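PDB 5WLH: LbaCas13a H328A (C2c2) from Lachnospiraceae bacterium NK4A179, which binds a CRISPR guide RNA as a Cas13a effector and probably cleaves RNA through its HEPN nuclease domains once a matching target is paired. Local coordinates for residues G483-D488 / T942-N947; D488-K493 / W933-R938; M497-T502 / D605-A610. All coordinates share one frame; numbering follows the deposited sequence.

Contact 1: residues G483-D488 / T942-N947; sequences GISSFD and TGTEIN. With nucleotides of chain B.
Phe-487 carries the packing of this contact against the loop 942-947. Its CB lies 3.7 Å from Ile-946 CD1 and its CD2 3.7 Å from Thr-944 CG2, while the far end of the ring lies among hydroxyls: CE2 is near Thr-944 OG1, and CZ meets Thr-942 OG1 tip to tip at 3.6 Å. A long, flat side chain suits this place because it spans the loop from Thr-942 to Ile-946. With CG1 anti to the backbone N (chi1 -164°), Ile-946 brings that carbon to 4.0 Å from Asp-488 OD1, the two side chains sliding past each other in opposite directions.

The contact lies where one helix begins and another has just ended. Ser-485 and Asp-488 form a capping box at the start of helix 486-517: Ser-485 OG accepts from Asp-488 N at 3.0 Å, and Asp-488 OD2 accepts from Ser-485 N at 2.9 Å, a straight bond arriving from above the carboxylate plane. Helix 915-941 finishes in a Schellman motif, its positive phi easily met by Gly-943. Thr-942 OG1 turns back to the carbonyls of Arg-938 and Ala-939.

No direct hydrogen bond crosses between the segments; water carries the polar contact instead. One molecule joins Ser-485 OG, Asp-488 OD1 and Glu-945 O, and another runs from Asp-488 OD1 to Asn-947 N. A third is held by the same OD1 and, weakly, by Asn-947 O. On the RNA side of the helix start, the small Ser-486 brings its CB to 3.5 Å from C5 of A26 of chain B.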
loop_
_atom_site.group_PDB
_atom_site.type_symbol
_atom_site.label_atom_id
_atom_site.label_comp_id
_atom_site.label_asym_id
_atom_site.label_seq_id
_atom_site.Cartn_x
_atom_site.Cartn_y
_atom_site.Cartn_z
ATOM N N GLY A 483 17.361 -23.485 -2.110
ATOM C CA GLY A 483 17.147 -22.131 -2.580
ATOM C C GLY A 483 15.692 -21.701 -2.483
ATOM O O GLY A 483 14.789 -22.478 -2.174
ATOM N N ILE A 484 15.507 -20.416 -2.761
ATOM C CA ILE A 484 14.245 -19.699 -2.607
ATOM C C ILE A 484 13.652 -19.426 -3.982
ATOM O O ILE A 484 14.361 -18.986 -4.898
ATOM C CB ILE A 484 14.479 -18.367 -1.861
ATOM C CG1 ILE A 484 15.080 -18.619 -0.479
ATOM C CG2 ILE A 484 13.163 -17.582 -1.770
ATOM C CD1 ILE A 484 15.712 -17.365 0.128
ATOM N N SER A 485 12.349 -19.640 -4.117
ATOM C CA SER A 485 11.635 -19.311 -5.341
ATOM C C SER A 485 10.898 -17.988 -5.182
ATOM O O SER A 485 10.675 -17.497 -4.074
ATOM C CB SER A 485 10.632 -20.410 -5.697
ATOM O OG SER A 485 9.485 -20.306 -4.848
ATOM N N SER A 486 10.485 -17.423 -6.312
ATOM C CA SER A 486 9.676 -16.215 -6.224
ATOM C C SER A 486 8.341 -16.498 -5.542
ATOM O O SER A 486 7.847 -15.667 -4.784
ATOM C CB SER A 486 9.479 -15.598 -7.611
ATOM O OG SER A 486 8.942 -16.533 -8.530
ATOM N N PHE A 487 7.764 -17.687 -5.759
ATOM C CA PHE A 487 6.513 -18.029 -5.089
ATOM C C PHE A 487 6.685 -18.012 -3.574
ATOM O O PHE A 487 5.768 -17.608 -2.846
ATOM C CB PHE A 487 6.032 -19.414 -5.539
ATOM C CG PHE A 487 5.863 -19.531 -7.019
ATOM C CD1 PHE A 487 4.742 -18.996 -7.639
ATOM C CD2 PHE A 487 6.823 -20.151 -7.789
ATOM C CE1 PHE A 487 4.574 -19.081 -9.023
ATOM C CE2 PHE A 487 6.672 -20.248 -9.166
ATOM C CZ PHE A 487 5.532 -19.728 -9.785
ATOM N N ASP A 488 7.850 -18.473 -3.084
ATOM C CA ASP A 488 8.130 -18.433 -1.648
ATOM C C ASP A 488 7.971 -17.023 -1.104
ATOM O O ASP A 488 7.412 -16.813 -0.020
ATOM C CB ASP A 488 9.564 -18.914 -1.358
ATOM C CG ASP A 488 9.754 -20.397 -1.583
ATOM O OD1 ASP A 488 8.794 -21.156 -1.403
ATOM O OD2 ASP A 488 10.881 -20.797 -1.910
ATOM N N THR A 942 3.054 -24.397 -12.705
ATOM C CA THR A 942 4.430 -24.381 -13.176
ATOM C C THR A 942 5.264 -25.522 -12.636
ATOM O O THR A 942 6.460 -25.580 -12.930
ATOM C CB THR A 942 5.117 -23.065 -12.813
ATOM O OG1 THR A 942 5.198 -22.939 -11.392
ATOM C CG2 THR A 942 4.352 -21.914 -13.392
ATOM N N GLY A 943 4.662 -26.408 -11.858
ATOM C CA GLY A 943 5.380 -27.543 -11.314
ATOM C C GLY A 943 6.454 -27.161 -10.332
ATOM O O GLY A 943 7.473 -27.852 -10.224
ATOM N N THR A 944 6.248 -26.076 -9.595
ATOM C CA THR A 944 7.243 -25.588 -8.659
ATOM C C THR A 944 6.936 -26.171 -7.289
ATOM O O THR A 944 5.848 -25.937 -6.752
ATOM C CB THR A 944 7.242 -24.057 -8.613
ATOM O OG1 THR A 944 7.434 -23.549 -9.939
ATOM C CG2 THR A 944 8.367 -23.542 -7.721
ATOM N N GLU A 945 7.868 -26.967 -6.761
ATOM C CA GLU A 945 7.773 -27.441 -5.388
ATOM C C GLU A 945 7.639 -26.261 -4.456
ATOM O O GLU A 945 8.381 -25.283 -4.571
ATOM C CB GLU A 945 9.021 -28.227 -4.973
ATOM C CG GLU A 945 9.335 -29.466 -5.787
ATOM C CD GLU A 945 10.446 -29.217 -6.800
ATOM O OE1 GLU A 945 11.481 -29.922 -6.718
ATOM O OE2 GLU A 945 10.315 -28.307 -7.650
ATOM N N ILE A 946 6.741 -26.375 -3.492
ATOM C CA ILE A 946 6.498 -25.268 -2.588
ATOM C C ILE A 946 6.187 -25.819 -1.204
ATOM O O ILE A 946 5.287 -26.652 -1.039
ATOM C CB ILE A 946 5.380 -24.345 -3.111
ATOM C CG1 ILE A 946 5.405 -23.005 -2.393
ATOM C CG2 ILE A 946 4.005 -25.009 -3.089
ATOM C CD1 ILE A 946 4.753 -21.918 -3.195
ATOM N N ASN A 947 6.973 -25.403 -0.223
ATOM C CA ASN A 947 6.699 -25.772 1.152
ATOM C C ASN A 947 5.448 -25.041 1.613
ATOM O O ASN A 947 5.347 -23.816 1.484
ATOM C CB ASN A 947 7.897 -25.433 2.038
ATOM C CG ASN A 947 7.636 -25.717 3.505
ATOM O OD1 ASN A 947 7.592 -24.800 4.328
ATOM N ND2 ASN A 947 7.465 -26.993 3.843
ATOM P P A B 26 5.378 -8.142 -5.282
ATOM O OP1 A B 26 5.212 -7.324 -4.055
ATOM O OP2 A B 26 5.811 -7.563 -6.573
ATOM O "O5'" A B 26 6.381 -9.324 -4.949
ATOM C "C5'" A B 26 6.385 -9.983 -3.686
ATOM C "C4'" A B 26 7.753 -10.562 -3.428
ATOM O "O4'" A B 26 7.978 -11.655 -4.361
ATOM C "C3'" A B 26 8.890 -9.576 -3.656
ATOM O "O3'" A B 26 9.987 -9.928 -2.821
ATOM C "C2'" A B 26 9.252 -9.834 -5.115
ATOM O "O2'" A B 26 10.538 -9.408 -5.510
ATOM C "C1'" A B 26 9.070 -11.351 -5.212
ATOM N N9 A B 26 8.693 -11.754 -6.563
ATOM C C8 A B 26 7.420 -11.839 -7.066
ATOM N N7 A B 26 7.398 -12.175 -8.343
ATOM C C5 A B 26 8.731 -12.315 -8.668
ATOM C C6 A B 26 9.351 -12.675 -9.879
ATOM N N6 A B 26 8.637 -12.936 -10.985
ATOM N N1 A B 26 10.692 -12.709 -9.903
ATOM C C2 A B 26 11.378 -12.435 -8.779
ATOM N N3 A B 26 10.896 -12.093 -7.584
ATOM C C4 A B 26 9.549 -12.059 -7.596
HETATM O O HOH W 1 8.803 -22.680 -3.852
HETATM O O HOH W 2 7.621 -21.240 1.151
HETATM O O HOH W 3 8.999 -23.621 -0.523
#

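Contact 2: residues D488-K493 / W933-R938; sequences DYELIK and WDIYRR. With nucleotides of chain B.
Ile-935 sits between two antiparallel helices and pushes its CD1 against the backbone between Glu-490 and Leu-491, 3.4 Å from Glu-490 C. The axes of 488-493 and 933-938 come to 9.7 Å and run at 173°. A branched aliphatic chain suits the position: CG1 touches Glu-490 CB, while CG2 faces Leu-491 CG.

Leu-491 fills the next place, its CD2 being 3.9 Å from Ile-935 CD1. Its side chain crosses that of Tyr-936 at about a right angle, with CD1 3.6 Å from Tyr-936 OH. That hydroxyl is engaged by the carbonyl of Ile-950, so the leucine meets a ring whose polar end is already occupied.

Glu-490 adds a salt bridge to this packing. Arg-938 grips it end-on, NH2 to OE1 at 2.8 Å and NH1 to OE2 at 2.9 Å; the second bond is nearly straight (166°) and uses the syn lone pair of OE2. A bend at chi3 (-79°) places Arg-938 NE so that it also donates to Asp-934 OD2 at 2.7 Å, and Asp-934 OD1 in turn holds Arg-937. An alanine in place of Arg-938 would probably leave the buried Glu-490 carboxylate without its cation here and Asp-934 OD2 without its NE donor, with Arg-937 still holding OD1. Arginine suits the site because one flat group serves two acids, with Tyr-38 as a further partner of NH1. The network also reaches the guide RNA: the O2' of A25 of chain B donates to Glu-490 OE1 at 2.5 Å.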
loop_
_atom_site.group_PDB
_atom_site.type_symbol
_atom_site.label_atom_id
_atom_site.label_comp_id
_atom_site.label_asym_id
_atom_site.label_seq_id
_atom_site.Cartn_x
_atom_site.Cartn_y
_atom_site.Cartn_z
ATOM N N ASP A 488 7.850 -18.473 -3.084
ATOM C CA ASP A 488 8.130 -18.433 -1.648
ATOM C C ASP A 488 7.971 -17.023 -1.104
ATOM O O ASP A 488 7.412 -16.813 -0.020
ATOM C CB ASP A 488 9.564 -18.914 -1.358
ATOM C CG ASP A 488 9.754 -20.397 -1.583
ATOM O OD1 ASP A 488 8.794 -21.156 -1.403
ATOM O OD2 ASP A 488 10.881 -20.797 -1.910
ATOM N N TYR A 489 8.514 -16.044 -1.826
ATOM C CA TYR A 489 8.440 -14.666 -1.351
ATOM C C TYR A 489 7.047 -14.085 -1.523
ATOM O O TYR A 489 6.644 -13.206 -0.752
ATOM C CB TYR A 489 9.487 -13.824 -2.066
ATOM C CG TYR A 489 10.799 -13.736 -1.294
ATOM C CD1 TYR A 489 11.220 -14.780 -0.482
ATOM C CD2 TYR A 489 11.602 -12.610 -1.390
ATOM C CE1 TYR A 489 12.422 -14.688 0.236
ATOM C CE2 TYR A 489 12.806 -12.506 -0.692
ATOM C CZ TYR A 489 13.203 -13.548 0.117
ATOM O OH TYR A 489 14.379 -13.428 0.798
ATOM N N GLU A 490 6.295 -14.536 -2.527
ATOM C CA GLU A 490 4.897 -14.128 -2.592
ATOM C C GLU A 490 4.147 -14.565 -1.333
ATOM O O GLU A 490 3.374 -13.790 -0.757
ATOM C CB GLU A 490 4.250 -14.705 -3.850
ATOM C CG GLU A 490 4.769 -14.100 -5.139
ATOM C CD GLU A 490 3.925 -14.527 -6.310
ATOM O OE1 GLU A 490 3.013 -13.756 -6.705
ATOM O OE2 GLU A 490 4.165 -15.656 -6.801
ATOM N N LEU A 491 4.387 -15.792 -0.877
ATOM C CA LEU A 491 3.755 -16.258 0.356
ATOM C C LEU A 491 4.171 -15.403 1.549
ATOM O O LEU A 491 3.329 -15.037 2.378
ATOM C CB LEU A 491 4.116 -17.721 0.610
ATOM C CG LEU A 491 3.491 -18.764 -0.333
ATOM C CD1 LEU A 491 4.129 -20.111 -0.047
ATOM C CD2 LEU A 491 1.991 -18.840 -0.121
ATOM N N ILE A 492 5.462 -15.059 1.643
ATOM C CA ILE A 492 5.906 -14.180 2.727
ATOM C C ILE A 492 5.168 -12.853 2.665
ATOM O O ILE A 492 4.699 -12.336 3.686
ATOM C CB ILE A 492 7.429 -13.964 2.673
ATOM C CG1 ILE A 492 8.170 -15.253 3.049
ATOM C CG2 ILE A 492 7.837 -12.818 3.625
ATOM C CD1 ILE A 492 9.652 -15.153 2.799
ATOM N N LYS A 493 5.041 -12.286 1.463
ATOM C CA LYS A 493 4.342 -11.012 1.324
ATOM C C LYS A 493 2.902 -11.129 1.802
ATOM O O LYS A 493 2.426 -10.284 2.566
ATOM C CB LYS A 493 4.401 -10.522 -0.124
ATOM C CG LYS A 493 3.964 -9.062 -0.266
ATOM C CD LYS A 493 3.527 -8.709 -1.692
ATOM C CE LYS A 493 2.954 -7.282 -1.780
ATOM N NZ LYS A 493 3.629 -6.329 -0.850
ATOM N N TRP A 933 -4.058 -18.589 -2.131
ATOM C CA TRP A 933 -4.595 -19.541 -3.102
ATOM C C TRP A 933 -3.969 -19.325 -4.474
ATOM O O TRP A 933 -3.590 -20.284 -5.158
ATOM C CB TRP A 933 -6.118 -19.391 -3.159
ATOM C CG TRP A 933 -6.829 -20.088 -4.314
ATOM C CD1 TRP A 933 -7.348 -21.365 -4.319
ATOM C CD2 TRP A 933 -7.129 -19.530 -5.596
ATOM N NE1 TRP A 933 -7.942 -21.630 -5.535
ATOM C CE2 TRP A 933 -7.809 -20.529 -6.341
ATOM C CE3 TRP A 933 -6.880 -18.295 -6.198
ATOM C CZ2 TRP A 933 -8.250 -20.314 -7.644
ATOM C CZ3 TRP A 933 -7.308 -18.087 -7.495
ATOM C CH2 TRP A 933 -7.992 -19.096 -8.207
ATOM N N ASP A 934 -3.836 -18.063 -4.882
ATOM C CA ASP A 934 -3.339 -17.770 -6.219
ATOM C C ASP A 934 -1.873 -18.162 -6.366
ATOM O O ASP A 934 -1.448 -18.633 -7.429
ATOM C CB ASP A 934 -3.542 -16.284 -6.519
ATOM C CG ASP A 934 -3.272 -15.951 -7.967
ATOM O OD1 ASP A 934 -4.046 -16.418 -8.831
ATOM O OD2 ASP A 934 -2.292 -15.229 -8.243
ATOM N N ILE A 935 -1.087 -17.975 -5.308
ATOM C CA ILE A 935 0.319 -18.372 -5.344
ATOM C C ILE A 935 0.442 -19.878 -5.507
ATOM O O ILE A 935 1.231 -20.371 -6.322
ATOM C CB ILE A 935 1.049 -17.916 -4.076
ATOM C CG1 ILE A 935 1.035 -16.383 -3.956
ATOM C CG2 ILE A 935 2.499 -18.446 -4.116
ATOM C CD1 ILE A 935 1.239 -15.908 -2.517
ATOM N N TYR A 936 -0.296 -20.629 -4.688
ATOM C CA TYR A 936 -0.217 -22.077 -4.793
ATOM C C TYR A 936 -0.717 -22.537 -6.153
ATOM O O TYR A 936 -0.179 -23.486 -6.734
ATOM C CB TYR A 936 -1.014 -22.711 -3.665
ATOM C CG TYR A 936 -0.239 -22.719 -2.363
ATOM C CD1 TYR A 936 0.994 -23.359 -2.269
ATOM C CD2 TYR A 936 -0.720 -22.065 -1.243
ATOM C CE1 TYR A 936 1.711 -23.356 -1.087
ATOM C CE2 TYR A 936 -0.007 -22.065 -0.049
ATOM C CZ TYR A 936 1.200 -22.705 0.018
ATOM O OH TYR A 936 1.907 -22.708 1.195
ATOM N N ARG A 937 -1.753 -21.875 -6.668
ATOM C CA ARG A 937 -2.263 -22.195 -7.996
ATOM C C ARG A 937 -1.168 -22.050 -9.045
ATOM O O ARG A 937 -0.977 -22.931 -9.893
ATOM C CB ARG A 937 -3.438 -21.274 -8.321
ATOM C CG ARG A 937 -4.062 -21.486 -9.682
ATOM C CD ARG A 937 -5.131 -20.406 -9.932
ATOM N NE ARG A 937 -4.565 -19.070 -10.116
ATOM C CZ ARG A 937 -3.940 -18.650 -11.212
ATOM N NH1 ARG A 937 -3.782 -19.464 -12.253
ATOM N NH2 ARG A 937 -3.453 -17.415 -11.267
ATOM N N ARG A 938 -0.442 -20.929 -9.006
ATOM C CA ARG A 938 0.586 -20.674 -10.003
ATOM C C ARG A 938 1.824 -21.528 -9.765
ATOM O O ARG A 938 2.430 -22.017 -10.724
ATOM C CB ARG A 938 0.925 -19.176 -10.030
ATOM C CG ARG A 938 -0.201 -18.329 -10.655
ATOM C CD ARG A 938 0.164 -16.841 -10.728
ATOM N NE ARG A 938 -0.023 -16.183 -9.429
ATOM C CZ ARG A 938 0.974 -15.863 -8.609
ATOM N NH1 ARG A 938 2.221 -16.146 -8.941
ATOM N NH2 ARG A 938 0.722 -15.265 -7.446
ATOM P P A B 26 5.378 -8.142 -5.282
ATOM O OP1 A B 26 5.212 -7.324 -4.055
ATOM O OP2 A B 26 5.811 -7.563 -6.573
ATOM O "O5'" A B 26 6.381 -9.324 -4.949
ATOM C "C5'" A B 26 6.385 -9.983 -3.686
ATOM C "C4'" A B 26 7.753 -10.562 -3.428
ATOM O "O4'" A B 26 7.978 -11.655 -4.361
ATOM C "C3'" A B 26 8.890 -9.576 -3.656
ATOM O "O3'" A B 26 9.987 -9.928 -2.821
ATOM C "C2'" A B 26 9.252 -9.834 -5.115
ATOM O "O2'" A B 26 10.538 -9.408 -5.510
ATOM C "C1'" A B 26 9.070 -11.351 -5.212
ATOM N N9 A B 26 8.693 -11.754 -6.563
ATOM C C8 A B 26 7.420 -11.839 -7.066
ATOM N N7 A B 26 7.398 -12.175 -8.343
ATOM C C5 A B 26 8.731 -12.315 -8.668
ATOM C C6 A B 26 9.351 -12.675 -9.879
ATOM N N6 A B 26 8.637 -12.936 -10.985
ATOM N N1 A B 26 10.692 -12.709 -9.903
ATOM C C2 A B 26 11.378 -12.435 -8.779
ATOM N N3 A B 26 10.896 -12.093 -7.584
ATOM C C4 A B 26 9.549 -12.059 -7.596
ATOM P P A B 25 3.995 -9.249 -10.779
ATOM O OP1 A B 25 3.875 -10.672 -11.216
ATOM O OP2 A B 25 3.846 -8.160 -11.769
ATOM O "O5'" A B 25 2.928 -9.032 -9.627
ATOM C "C5'" A B 25 2.897 -7.837 -8.857
ATOM C "C4'" A B 25 2.707 -8.146 -7.396
ATOM O "O4'" A B 25 1.341 -8.582 -7.153
ATOM C "C3'" A B 25 3.612 -9.249 -6.841
ATOM O "O3'" A B 25 3.995 -8.897 -5.518
ATOM C "C2'" A B 25 2.680 -10.446 -6.745
ATOM O "O2'" A B 25 3.062 -11.402 -5.775
ATOM C "C1'" A B 25 1.373 -9.763 -6.375
ATOM N N9 A B 25 0.195 -10.582 -6.624
ATOM C C8 A B 25 0.026 -11.530 -7.605
ATOM N N7 A B 25 -1.128 -12.151 -7.531
ATOM C C5 A B 25 -1.738 -11.574 -6.427
ATOM C C6 A B 25 -2.981 -11.796 -5.823
ATOM N N6 A B 25 -3.849 -12.699 -6.284
ATOM N N1 A B 25 -3.291 -11.074 -4.727
ATOM C C2 A B 25 -2.417 -10.171 -4.268
ATOM N N3 A B 25 -1.211 -9.880 -4.758
ATOM C C4 A B 25 -0.935 -10.620 -5.846
ATOM P P U B 27 10.978 -8.791 -2.273
ATOM O OP1 U B 27 11.699 -8.196 -3.395
ATOM O OP2 U B 27 11.790 -9.329 -1.147
ATOM O "O5'" U B 27 9.984 -7.706 -1.690
ATOM C "C5'" U B 27 10.472 -6.588 -0.978
ATOM C "C4'" U B 27 9.471 -5.476 -1.090
ATOM O "O4'" U B 27 9.577 -4.890 -2.412
ATOM C "C3'" U B 27 8.000 -5.910 -0.940
ATOM O "O3'" U B 27 7.308 -4.940 -0.178
ATOM C "C2'" U B 27 7.471 -5.809 -2.367
ATOM O "O2'" U B 27 6.074 -5.593 -2.462
ATOM C "C1'" U B 27 8.277 -4.618 -2.858
ATOM N N1 U B 27 8.246 -4.347 -4.299
ATOM C C2 U B 27 8.387 -3.012 -4.667
ATOM O O2 U B 27 8.610 -2.132 -3.859
ATOM N N3 U B 27 8.296 -2.756 -6.020
ATOM C C4 U B 27 8.067 -3.694 -7.003
ATOM O O4 U B 27 7.995 -3.325 -8.184
ATOM C C5 U B 27 7.902 -5.038 -6.529
ATOM C C6 U B 27 7.985 -5.320 -5.226
#

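Contact 3: residues M497-T502 / D605-A610; sequences MLQRET and DSFHYA
Gln-499 grips the backbone of the loop 605-610 with both ends of its amide and lays that amide over the ring of Phe-607. The loop carries His-608 in a sequence that fits the R-X4-H signature of HEPN ribonucleases, so helix 486-517 here packs against what is probably a HEPN catalytic motif.

The glutamine gets there by its torsions. CG is anti to the backbone N (chi1 -172°), and a turn at chi2 (96°) bends the chain, placing CD beside the loop. OE1 then accepts from Phe-607 N at 2.7 Å, a nearly straight bond (167°) lying in the amide plane on a lone pair. NE2 donates to Asp-605 O at 2.6 Å, though its poor angle makes this bond weak. Glutamine suits the place because one flat group offers an acceptor to Phe-607 N and a donor to Asp-605 O.

Phe-607 has CG anti to its carbonyl carbon, beside the backbone N, which puts that atom 3.5 Å from Gln-499 OE1 and starts the ring under the amide. The two planes are stacked, with NE2 3.6 Å above the ring and over its centre. Leu-498 crosses the ring at about a right angle, its CG 3.7 Å from Phe-607 CE2. An aromatic group can thus take an amide on its face and a leucine against CE2.

Ser-606 OG accepts from the backbone N of both His-608 and Tyr-609, an ST turn and an ST motif. The buried Asp-605 carboxylate forms a salt bridge with Lys-905. At the ring's edge, Thr-502 OG1 lies 4.0 Å from Phe-607 CZ; it and Thr-502 N reach Leu-498 O from opposite faces of its plane, the hydroxyl donating at 2.7 Å.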
loop_
_atom_site.group_PDB
_atom_site.type_symbol
_atom_site.label_atom_id
_atom_site.label_comp_id
_atom_site.label_asym_id
_atom_site.label_seq_id
_atom_site.Cartn_x
_atom_site.Cartn_y
_atom_site.Cartn_z
ATOM N N MET A 497 1.819 -8.886 4.877
ATOM C CA MET A 497 0.768 -7.883 4.698
ATOM C C MET A 497 -0.322 -8.063 5.741
ATOM O O MET A 497 -0.727 -7.106 6.403
ATOM C CB MET A 497 0.154 -7.967 3.294
ATOM C CG MET A 497 1.086 -7.631 2.155
ATOM S SD MET A 497 1.353 -5.886 1.893
ATOM C CE MET A 497 -0.135 -5.448 0.981
ATOM N N LEU A 498 -0.806 -9.299 5.907
ATOM C CA LEU A 498 -1.893 -9.517 6.853
ATOM C C LEU A 498 -1.438 -9.226 8.273
ATOM O O LEU A 498 -2.189 -8.634 9.061
ATOM C CB LEU A 498 -2.426 -10.948 6.743
ATOM C CG LEU A 498 -3.626 -11.213 7.664
ATOM C CD1 LEU A 498 -4.819 -10.376 7.211
ATOM C CD2 LEU A 498 -3.969 -12.705 7.686
ATOM N N GLN A 499 -0.214 -9.639 8.611
ATOM C CA GLN A 499 0.345 -9.345 9.928
ATOM C C GLN A 499 0.366 -7.843 10.194
ATOM O O GLN A 499 -0.006 -7.375 11.281
ATOM C CB GLN A 499 1.763 -9.919 10.013
ATOM C CG GLN A 499 2.374 -9.845 11.393
ATOM C CD GLN A 499 2.181 -11.141 12.137
ATOM O OE1 GLN A 499 2.816 -12.152 11.826
ATOM N NE2 GLN A 499 1.283 -11.130 13.114
ATOM N N ARG A 500 0.830 -7.069 9.212
ATOM C CA ARG A 500 0.929 -5.622 9.396
ATOM C C ARG A 500 -0.452 -4.982 9.435
ATOM O O ARG A 500 -0.723 -4.113 10.272
ATOM C CB ARG A 500 1.792 -5.029 8.283
ATOM C CG ARG A 500 2.117 -3.562 8.435
ATOM C CD ARG A 500 3.283 -3.174 7.506
ATOM N NE ARG A 500 2.897 -3.364 6.110
ATOM C CZ ARG A 500 3.319 -4.340 5.316
ATOM N NH1 ARG A 500 4.184 -5.247 5.758
ATOM N NH2 ARG A 500 2.875 -4.400 4.060
ATOM N N GLU A 501 -1.359 -5.427 8.568
ATOM C CA GLU A 501 -2.724 -4.923 8.626
ATOM C C GLU A 501 -3.366 -5.227 9.975
ATOM O O GLU A 501 -4.059 -4.376 10.549
ATOM C CB GLU A 501 -3.544 -5.518 7.480
ATOM C CG GLU A 501 -3.063 -5.049 6.089
ATOM C CD GLU A 501 -3.146 -6.128 4.994
ATOM O OE1 GLU A 501 -3.679 -7.221 5.254
ATOM O OE2 GLU A 501 -2.668 -5.870 3.862
ATOM N N THR A 502 -3.156 -6.443 10.494
ATOM C CA THR A 502 -3.726 -6.811 11.786
ATOM C C THR A 502 -3.125 -5.982 12.905
ATOM O O THR A 502 -3.823 -5.613 13.856
ATOM C CB THR A 502 -3.506 -8.312 12.034
ATOM O OG1 THR A 502 -4.121 -9.045 10.969
ATOM C CG2 THR A 502 -4.123 -8.762 13.368
ATOM N N ASP A 605 2.274 -10.613 17.752
ATOM C CA ASP A 605 1.983 -12.045 17.717
ATOM C C ASP A 605 2.280 -12.539 16.308
ATOM O O ASP A 605 1.502 -12.302 15.381
ATOM C CB ASP A 605 0.530 -12.323 18.103
ATOM C CG ASP A 605 0.249 -13.813 18.306
ATOM O OD1 ASP A 605 1.211 -14.595 18.474
ATOM O OD2 ASP A 605 -0.937 -14.204 18.319
ATOM N N SER A 606 3.405 -13.236 16.152
ATOM C CA SER A 606 3.870 -13.662 14.838
ATOM C C SER A 606 2.965 -14.742 14.271
ATOM O O SER A 606 2.643 -15.715 14.962
ATOM C CB SER A 606 5.299 -14.199 14.942
ATOM O OG SER A 606 5.652 -14.909 13.758
ATOM N N PHE A 607 2.573 -14.587 12.996
ATOM C CA PHE A 607 1.842 -15.648 12.318
ATOM C C PHE A 607 2.757 -16.813 11.961
ATOM O O PHE A 607 2.274 -17.937 11.793
ATOM C CB PHE A 607 1.184 -15.126 11.036
ATOM C CG PHE A 607 0.022 -14.175 11.262
ATOM C CD1 PHE A 607 -0.703 -14.187 12.446
ATOM C CD2 PHE A 607 -0.351 -13.278 10.262
ATOM C CE1 PHE A 607 -1.770 -13.312 12.635
ATOM C CE2 PHE A 607 -1.427 -12.403 10.440
ATOM C CZ PHE A 607 -2.124 -12.404 11.628
ATOM N N HIS A 608 4.064 -16.565 11.858
ATOM C CA HIS A 608 5.022 -17.547 11.363
ATOM C C HIS A 608 5.548 -18.452 12.465
ATOM O O HIS A 608 5.780 -19.643 12.223
ATOM C CB HIS A 608 6.189 -16.833 10.673
ATOM C CG HIS A 608 6.892 -17.670 9.653
ATOM N ND1 HIS A 608 8.259 -17.826 9.631
ATOM C CD2 HIS A 608 6.412 -18.409 8.625
ATOM C CE1 HIS A 608 8.595 -18.621 8.630
ATOM N NE2 HIS A 608 7.493 -18.988 8.003
ATOM N N TYR A 609 5.748 -17.912 13.666
ATOM C CA TYR A 609 6.357 -18.657 14.768
ATOM C C TYR A 609 5.366 -18.731 15.923
ATOM O O TYR A 609 5.121 -17.730 16.600
ATOM C CB TYR A 609 7.681 -18.017 15.189
ATOM C CG TYR A 609 8.704 -18.186 14.097
ATOM C CD1 TYR A 609 9.139 -19.453 13.739
ATOM C CD2 TYR A 609 9.191 -17.098 13.382
ATOM C CE1 TYR A 609 10.053 -19.645 12.728
ATOM C CE2 TYR A 609 10.116 -17.276 12.361
ATOM C CZ TYR A 609 10.530 -18.552 12.033
ATOM O OH TYR A 609 11.419 -18.771 11.021
ATOM N N ALA A 610 4.808 -19.920 16.139
ATOM C CA ALA A 610 3.890 -20.165 17.246
ATOM C C ALA A 610 4.685 -20.333 18.534
ATOM O O ALA A 610 5.511 -21.246 18.644
ATOM C CB ALA A 610 3.048 -21.409 16.970
#

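All three contacts use helix 486-517, taken in order from its capped start to its middle, and all are largely buried. Contacts 1 and 2 are neighbours, sharing Asp-488, and both join this helix to helix 915-941 or the loop that follows it; Ile-946 of contact 1 packs on Tyr-936 of contact 2. Contact 3, its centre about 16 Å from that of contact 2, ties the same helix to a separate loop. The chemistry changes along the way. Contact 1, with several partly exposed residues, combines the packing of Phe-487 with water-mediated polar links; contact 2, whose touching residues are all buried, relies on a charge network beside the RNA; contact 3 on an amide gripping backbone and ring.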